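Local structure of CRISPR-associated protein Cse2 (Thermus thermophilus, 2ZCA) at residues F7-W20 and H62-H76. The protein belongs to the CasB/Cse2 family of type I-E CRISPR systems, and so probably serves in adaptive immunity against viruses and plasmids. Sequence-based numbering, arbitrary orientation.
Sequences FLDWLKRLQGQKAW and HYLVAALYALKDGDH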
loop_
_atom_site.group_PDB
_atom_site.type_symbol
_atom_site.label_atom_id
_atom_site.label_comp_id
_atom_site.label_asym_id
_atom_site.label_seq_id
_atom_site.Cartn_x
_atom_site.Cartn_y
_atom_site.Cartn_z
ATOM N N PHE A 7 -4.406 -2.627 10.722
ATOM C CA PHE A 7 -4.895 -1.521 9.906
ATOM C C PHE A 7 -5.928 -2.009 8.895
ATOM O O PHE A 7 -6.899 -1.311 8.593
ATOM C CB PHE A 7 -3.726 -0.840 9.188
ATOM C CG PHE A 7 -4.089 0.488 8.578
ATOM C CD1 PHE A 7 -4.712 1.467 9.347
ATOM C CD2 PHE A 7 -3.808 0.761 7.244
ATOM C CE1 PHE A 7 -5.052 2.699 8.797
ATOM C CE2 PHE A 7 -4.145 1.993 6.682
ATOM C CZ PHE A 7 -4.769 2.963 7.463
ATOM N N LEU A 8 -5.727 -3.214 8.374
ATOM C CA LEU A 8 -6.668 -3.769 7.411
ATOM C C LEU A 8 -8.031 -3.933 8.081
ATOM O O LEU A 8 -9.069 -3.670 7.474
ATOM C CB LEU A 8 -6.175 -5.122 6.903
ATOM C CG LEU A 8 -7.104 -5.828 5.919
ATOM C CD1 LEU A 8 -7.325 -4.957 4.684
ATOM C CD2 LEU A 8 -6.487 -7.158 5.533
ATOM N N ASP A 9 -8.022 -4.378 9.335
ATOM C CA ASP A 9 -9.261 -4.557 10.082
ATOM C C ASP A 9 -9.960 -3.203 10.197
ATOM O O ASP A 9 -11.174 -3.094 10.017
ATOM C CB ASP A 9 -8.966 -5.104 11.482
ATOM C CG ASP A 9 -10.228 -5.387 12.276
ATOM O OD1 ASP A 9 -10.982 -6.305 11.889
ATOM O OD2 ASP A 9 -10.471 -4.693 13.286
ATOM N N TRP A 10 -9.177 -2.172 10.498
ATOM C CA TRP A 10 -9.705 -0.818 10.633
ATOM C C TRP A 10 -10.342 -0.353 9.327
ATOM O O TRP A 10 -11.461 0.167 9.322
ATOM C CB TRP A 10 -8.582 0.140 11.049
ATOM C CG TRP A 10 -8.985 1.591 11.086
ATOM C CD1 TRP A 10 -8.903 2.493 10.063
ATOM C CD2 TRP A 10 -9.558 2.294 12.196
ATOM N NE1 TRP A 10 -9.389 3.717 10.466
ATOM C CE2 TRP A 10 -9.798 3.623 11.771
ATOM C CE3 TRP A 10 -9.893 1.933 13.508
ATOM C CZ2 TRP A 10 -10.356 4.590 12.613
ATOM C CZ3 TRP A 10 -10.450 2.897 14.347
ATOM C CH2 TRP A 10 -10.675 4.209 13.893
ATOM N N LEU A 11 -9.634 -0.537 8.216
ATOM C CA LEU A 11 -10.161 -0.134 6.918
ATOM C C LEU A 11 -11.427 -0.914 6.572
ATOM O O LEU A 11 -12.389 -0.341 6.068
ATOM C CB LEU A 11 -9.101 -0.328 5.829
ATOM C CG LEU A 11 -7.885 0.595 5.979
ATOM C CD1 LEU A 11 -6.825 0.243 4.940
ATOM C CD2 LEU A 11 -8.325 2.044 5.819
ATOM N N LYS A 12 -11.430 -2.217 6.850
ATOM C CA LYS A 12 -12.599 -3.048 6.566
ATOM C C LYS A 12 -13.799 -2.608 7.398
ATOM O O LYS A 12 -14.939 -2.640 6.929
ATOM C CB LYS A 12 -12.287 -4.524 6.840
ATOM C CG LYS A 12 -11.472 -5.187 5.742
ATOM C CD LYS A 12 -12.260 -5.199 4.442
ATOM C CE LYS A 12 -11.429 -5.700 3.274
ATOM N NZ LYS A 12 -12.220 -5.664 2.015
ATOM N N ARG A 13 -13.541 -2.197 8.634
ATOM C CA ARG A 13 -14.606 -1.734 9.516
ATOM C C ARG A 13 -15.186 -0.436 8.950
ATOM O O ARG A 13 -16.404 -0.240 8.942
ATOM C CB ARG A 13 -14.059 -1.498 10.923
ATOM C CG ARG A 13 -15.087 -0.990 11.913
ATOM C CD ARG A 13 -14.473 -0.782 13.290
ATOM N NE ARG A 13 -15.460 -0.313 14.260
ATOM C CZ ARG A 13 -15.191 -0.049 15.534
ATOM N NH1 ARG A 13 -13.958 -0.205 16.000
ATOM N NH2 ARG A 13 -16.154 0.371 16.345
ATOM N N LEU A 14 -14.302 0.440 8.475
ATOM C CA LEU A 14 -14.701 1.718 7.891
ATOM C C LEU A 14 -15.552 1.492 6.649
ATOM O O LEU A 14 -16.579 2.142 6.457
ATOM C CB LEU A 14 -13.465 2.527 7.486
ATOM C CG LEU A 14 -13.219 3.910 8.086
ATOM C CD1 LEU A 14 -12.005 4.531 7.402
ATOM C CD2 LEU A 14 -14.437 4.796 7.898
ATOM N N GLN A 15 -15.109 0.574 5.796
ATOM C CA GLN A 15 -15.823 0.274 4.567
ATOM C C GLN A 15 -17.212 -0.291 4.851
ATOM O O GLN A 15 -18.105 -0.223 4.006
ATOM C CB GLN A 15 -15.005 -0.703 3.716
ATOM C CG GLN A 15 -15.680 -1.128 2.421
ATOM C CD GLN A 15 -14.689 -1.614 1.381
ATOM O OE1 GLN A 15 -13.651 -2.189 1.715
ATOM N NE2 GLN A 15 -15.011 -1.394 0.109
ATOM N N GLY A 16 -17.393 -0.837 6.051
ATOM C CA GLY A 16 -18.685 -1.393 6.416
ATOM C C GLY A 16 -19.611 -0.364 7.041
ATOM O O GLY A 16 -20.780 -0.649 7.307
ATOM N N GLN A 17 -19.088 0.837 7.274
ATOM C CA GLN A 17 -19.858 1.922 7.878
ATOM C C GLN A 17 -20.431 2.866 6.827
ATOM O O GLN A 17 -19.970 2.898 5.687
ATOM C CB GLN A 17 -18.978 2.731 8.834
ATOM C CG GLN A 17 -18.517 1.984 10.064
ATOM C CD GLN A 17 -17.569 2.810 10.907
ATOM O OE1 GLN A 17 -17.864 3.953 11.252
ATOM N NE2 GLN A 17 -16.422 2.234 11.246
ATOM N N LYS A 18 -21.431 3.646 7.226
ATOM C CA LYS A 18 -22.065 4.591 6.318
ATOM C C LYS A 18 -21.081 5.688 5.923
ATOM O O LYS A 18 -21.238 6.337 4.891
ATOM C CB LYS A 18 -23.302 5.213 6.976
ATOM C CG LYS A 18 -24.057 6.184 6.076
ATOM C CD LYS A 18 -25.330 6.709 6.730
ATOM C CE LYS A 18 -25.030 7.555 7.958
ATOM N NZ LYS A 18 -26.279 8.120 8.543
ATOM N N ALA A 19 -20.061 5.890 6.750
ATOM C CA ALA A 19 -19.061 6.911 6.478
ATOM C C ALA A 19 -18.074 6.481 5.393
ATOM O O ALA A 19 -17.196 7.254 5.011
ATOM C CB ALA A 19 -18.304 7.254 7.761
ATOM N N TRP A 20 -18.221 5.260 4.888
ATOM C CA TRP A 20 -17.305 4.762 3.861
ATOM C C TRP A 20 -17.245 5.647 2.622
ATOM O O TRP A 20 -16.160 6.002 2.167
ATOM C CB TRP A 20 -17.672 3.333 3.441
ATOM C CG TRP A 20 -16.824 2.812 2.296
ATOM C CD1 TRP A 20 -17.271 2.343 1.094
ATOM C CD2 TRP A 20 -15.390 2.742 2.243
ATOM N NE1 TRP A 20 -16.207 1.987 0.295
ATOM C CE2 TRP A 20 -15.042 2.223 0.976
ATOM C CE3 TRP A 20 -14.365 3.071 3.143
ATOM C CZ2 TRP A 20 -13.710 2.024 0.584
ATOM C CZ3 TRP A 20 -13.040 2.873 2.754
ATOM C CH2 TRP A 20 -12.728 2.354 1.485
ATOM N N HIS A 62 0.827 4.412 6.480
ATOM C CA HIS A 62 -0.584 4.101 6.694
ATOM C C HIS A 62 -1.474 4.895 5.738
ATOM O O HIS A 62 -2.420 4.353 5.162
ATOM C CB HIS A 62 -1.002 4.406 8.137
ATOM C CG HIS A 62 -0.484 3.427 9.144
ATOM N ND1 HIS A 62 0.829 3.408 9.560
ATOM C CD2 HIS A 62 -1.113 2.453 9.844
ATOM C CE1 HIS A 62 0.986 2.469 10.477
ATOM N NE2 HIS A 62 -0.178 1.875 10.668
ATOM N N TYR A 63 -1.180 6.182 5.576
ATOM C CA TYR A 63 -1.977 7.013 4.677
ATOM C C TYR A 63 -1.900 6.520 3.240
ATOM O O TYR A 63 -2.903 6.517 2.526
ATOM C CB TYR A 63 -1.517 8.472 4.739
ATOM C CG TYR A 63 -2.101 9.240 5.905
ATOM C CD1 TYR A 63 -3.416 9.701 5.871
ATOM C CD2 TYR A 63 -1.351 9.470 7.056
ATOM C CE1 TYR A 63 -3.974 10.372 6.955
ATOM C CE2 TYR A 63 -1.898 10.137 8.144
ATOM C CZ TYR A 63 -3.211 10.584 8.086
ATOM O OH TYR A 63 -3.759 11.230 9.169
ATOM N N LEU A 64 -0.714 6.105 2.809
ATOM C CA LEU A 64 -0.569 5.632 1.439
ATOM C C LEU A 64 -1.336 4.329 1.223
ATOM O O LEU A 64 -1.992 4.155 0.196
ATOM C CB LEU A 64 0.915 5.448 1.078
ATOM C CG LEU A 64 1.223 4.921 -0.333
ATOM C CD1 LEU A 64 0.583 5.812 -1.386
ATOM C CD2 LEU A 64 2.733 4.868 -0.537
ATOM N N VAL A 65 -1.261 3.415 2.189
ATOM C CA VAL A 65 -1.973 2.147 2.066
ATOM C C VAL A 65 -3.486 2.363 2.057
ATOM O O VAL A 65 -4.204 1.689 1.326
ATOM C CB VAL A 65 -1.579 1.168 3.194
ATOM C CG1 VAL A 65 -2.499 -0.049 3.186
ATOM C CG2 VAL A 65 -0.131 0.721 2.993
ATOM N N ALA A 66 -3.977 3.301 2.863
ATOM C CA ALA A 66 -5.407 3.585 2.878
ATOM C C ALA A 66 -5.818 4.094 1.494
ATOM O O ALA A 66 -6.881 3.741 0.983
ATOM C CB ALA A 66 -5.734 4.641 3.941
ATOM N N ALA A 67 -4.972 4.931 0.896
ATOM C CA ALA A 67 -5.258 5.486 -0.423
ATOM C C ALA A 67 -5.281 4.393 -1.490
ATOM O O ALA A 67 -6.161 4.374 -2.354
ATOM C CB ALA A 67 -4.223 6.548 -0.786
ATOM N N LEU A 68 -4.316 3.482 -1.428
ATOM C CA LEU A 68 -4.250 2.400 -2.407
ATOM C C LEU A 68 -5.389 1.407 -2.199
ATOM O O LEU A 68 -5.890 0.805 -3.154
ATOM C CB LEU A 68 -2.887 1.705 -2.320
ATOM C CG LEU A 68 -1.728 2.646 -2.681
ATOM C CD1 LEU A 68 -0.394 1.984 -2.382
ATOM C CD2 LEU A 68 -1.824 3.032 -4.156
ATOM N N TYR A 69 -5.797 1.243 -0.947
ATOM C CA TYR A 69 -6.899 0.348 -0.604
ATOM C C TYR A 69 -8.171 0.902 -1.246
ATOM O O TYR A 69 -8.962 0.161 -1.825
ATOM C CB TYR A 69 -7.027 0.276 0.924
ATOM C CG TYR A 69 -8.218 -0.489 1.464
ATOM C CD1 TYR A 69 -9.453 0.138 1.656
ATOM C CD2 TYR A 69 -8.093 -1.821 1.845
ATOM C CE1 TYR A 69 -10.530 -0.550 2.226
ATOM C CE2 TYR A 69 -9.159 -2.516 2.413
ATOM C CZ TYR A 69 -10.373 -1.875 2.603
ATOM O OH TYR A 69 -11.417 -2.565 3.182
ATOM N N ALA A 70 -8.357 2.215 -1.149
ATOM C CA ALA A 70 -9.524 2.860 -1.736
ATOM C C ALA A 70 -9.499 2.754 -3.263
ATOM O O ALA A 70 -10.535 2.515 -3.891
ATOM C CB ALA A 70 -9.578 4.325 -1.304
ATOM N N LEU A 71 -8.320 2.931 -3.855
ATOM C CA LEU A 71 -8.168 2.846 -5.305
ATOM C C LEU A 71 -8.675 1.498 -5.812
ATOM O O LEU A 71 -9.290 1.411 -6.882
ATOM C CB LEU A 71 -6.695 3.025 -5.698
ATOM C CG LEU A 71 -6.340 2.830 -7.179
ATOM C CD1 LEU A 71 -7.014 3.910 -8.018
ATOM C CD2 LEU A 71 -4.825 2.881 -7.362
ATOM N N LYS A 72 -8.417 0.451 -5.030
ATOM C CA LYS A 72 -8.836 -0.902 -5.378
ATOM C C LYS A 72 -10.193 -1.237 -4.761
ATOM O O LYS A 72 -10.608 -2.399 -4.722
ATOM C CB LYS A 72 -7.776 -1.912 -4.914
ATOM C CG LYS A 72 -6.525 -1.944 -5.790
ATOM C CD LYS A 72 -6.808 -2.655 -7.115
ATOM C CE LYS A 72 -5.590 -2.659 -8.034
ATOM N NZ LYS A 72 -5.849 -3.402 -9.299
ATOM N N ASP A 73 -10.878 -0.206 -4.281
ATOM C CA ASP A 73 -12.197 -0.361 -3.673
ATOM C C ASP A 73 -12.211 -1.409 -2.558
ATOM O O ASP A 73 -13.173 -2.165 -2.409
ATOM C CB ASP A 73 -13.223 -0.721 -4.753
ATOM C CG ASP A 73 -14.639 -0.369 -4.349
ATOM O OD1 ASP A 73 -14.866 0.795 -3.952
ATOM O OD2 ASP A 73 -15.523 -1.250 -4.435
ATOM N N GLY A 74 -11.129 -1.450 -1.784
ATOM C CA GLY A 74 -11.026 -2.387 -0.678
ATOM C C GLY A 74 -10.919 -3.860 -1.029
ATOM O O GLY A 74 -11.175 -4.719 -0.186
ATOM N N ASP A 75 -10.538 -4.169 -2.262
ATOM C CA ASP A 75 -10.418 -5.568 -2.664
ATOM C C ASP A 75 -9.136 -6.199 -2.128
ATOM O O ASP A 75 -8.138 -6.334 -2.840
ATOM C CB ASP A 75 -10.479 -5.694 -4.190
ATOM C CG ASP A 75 -10.486 -7.145 -4.655
ATOM O OD1 ASP A 75 -10.875 -8.030 -3.862
ATOM O OD2 ASP A 75 -10.119 -7.398 -5.819
ATOM N N HIS A 76 -9.175 -6.581 -0.859
ATOM C CA HIS A 76 -8.028 -7.210 -0.216
ATOM C C HIS A 76 -8.025 -8.710 -0.500
ATOM O O HIS A 76 -8.993 -9.409 -0.206
ATOM C CB HIS A 76 -8.069 -6.961 1.293
ATOM C CG HIS A 76 -7.077 -7.774 2.063
ATOM N ND1 HIS A 76 -7.424 -8.915 2.754
ATOM C CD2 HIS A 76 -5.738 -7.636 2.214
ATOM C CE1 HIS A 76 -6.343 -9.446 3.297
ATOM N NE2 HIS A 76 -5.307 -8.689 2.985
HETATM O O HOH W 1 -11.672 -8.345 0.267
HETATM O O HOH W 2 -16.782 1.073 -2.275
#
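Lys12 NZ has two acceptors, Gly74 O across the contact (2.6 Å, in the carbonyl plane) and a water that in turn donates to His76 O. A bend at chi2 (-63°) carries the lysine chain past the hydroxyl edge of Tyr69, with Lys12 CD 3.0 Å from Tyr69 OH. That hydroxyl makes a weak hydrogen bond to Gln15 OE1, while NE2 of the same amide donates almost straight (172°) to Asp73 O, which it meets from above the carbonyl plane. The two acceptors, Asp73 O and Gly74 O, lie in the turn where helix 56-71 ends in a Schellman motif, closed by Gly74 N to Tyr69 O and Asp73 N to Ala70 O with Asp73 at positive phi. Tyr69 is a knob in a hole formed by Leu8, Leu11, Lys12 and Gln15 of helix 3-15, the two helix segments crossing at -46°. Its ring is sandwiched: Leu11 CB makes a CH-pi contact with one face, 3.9 Å from the centroid, and Gly74 CA covers the other. Trp20 CH2 reaches the ring edge at Tyr69 CE1 (3.7 Å). Trp20 NE1 donates to a second water, which in turn donates to Asp73 OD1, a carboxylate oxygen also salt-bridged to Arg24. Nearby, Leu8 CD1 packs against Tyr69 CE2 at 3.8 Å. Toward the N-terminal ends of the two segments, the CD2 edge of His62 points at the face of Phe7 in a T-shaped pair (centroids 4.9 Å apart), and Phe7 CZ rests against Ala66 CB. Leu132 of helix 128-136 touches both Phe7 and His62, whereas Phe27 of helix 20-29 packs on Leu11 and Ala66.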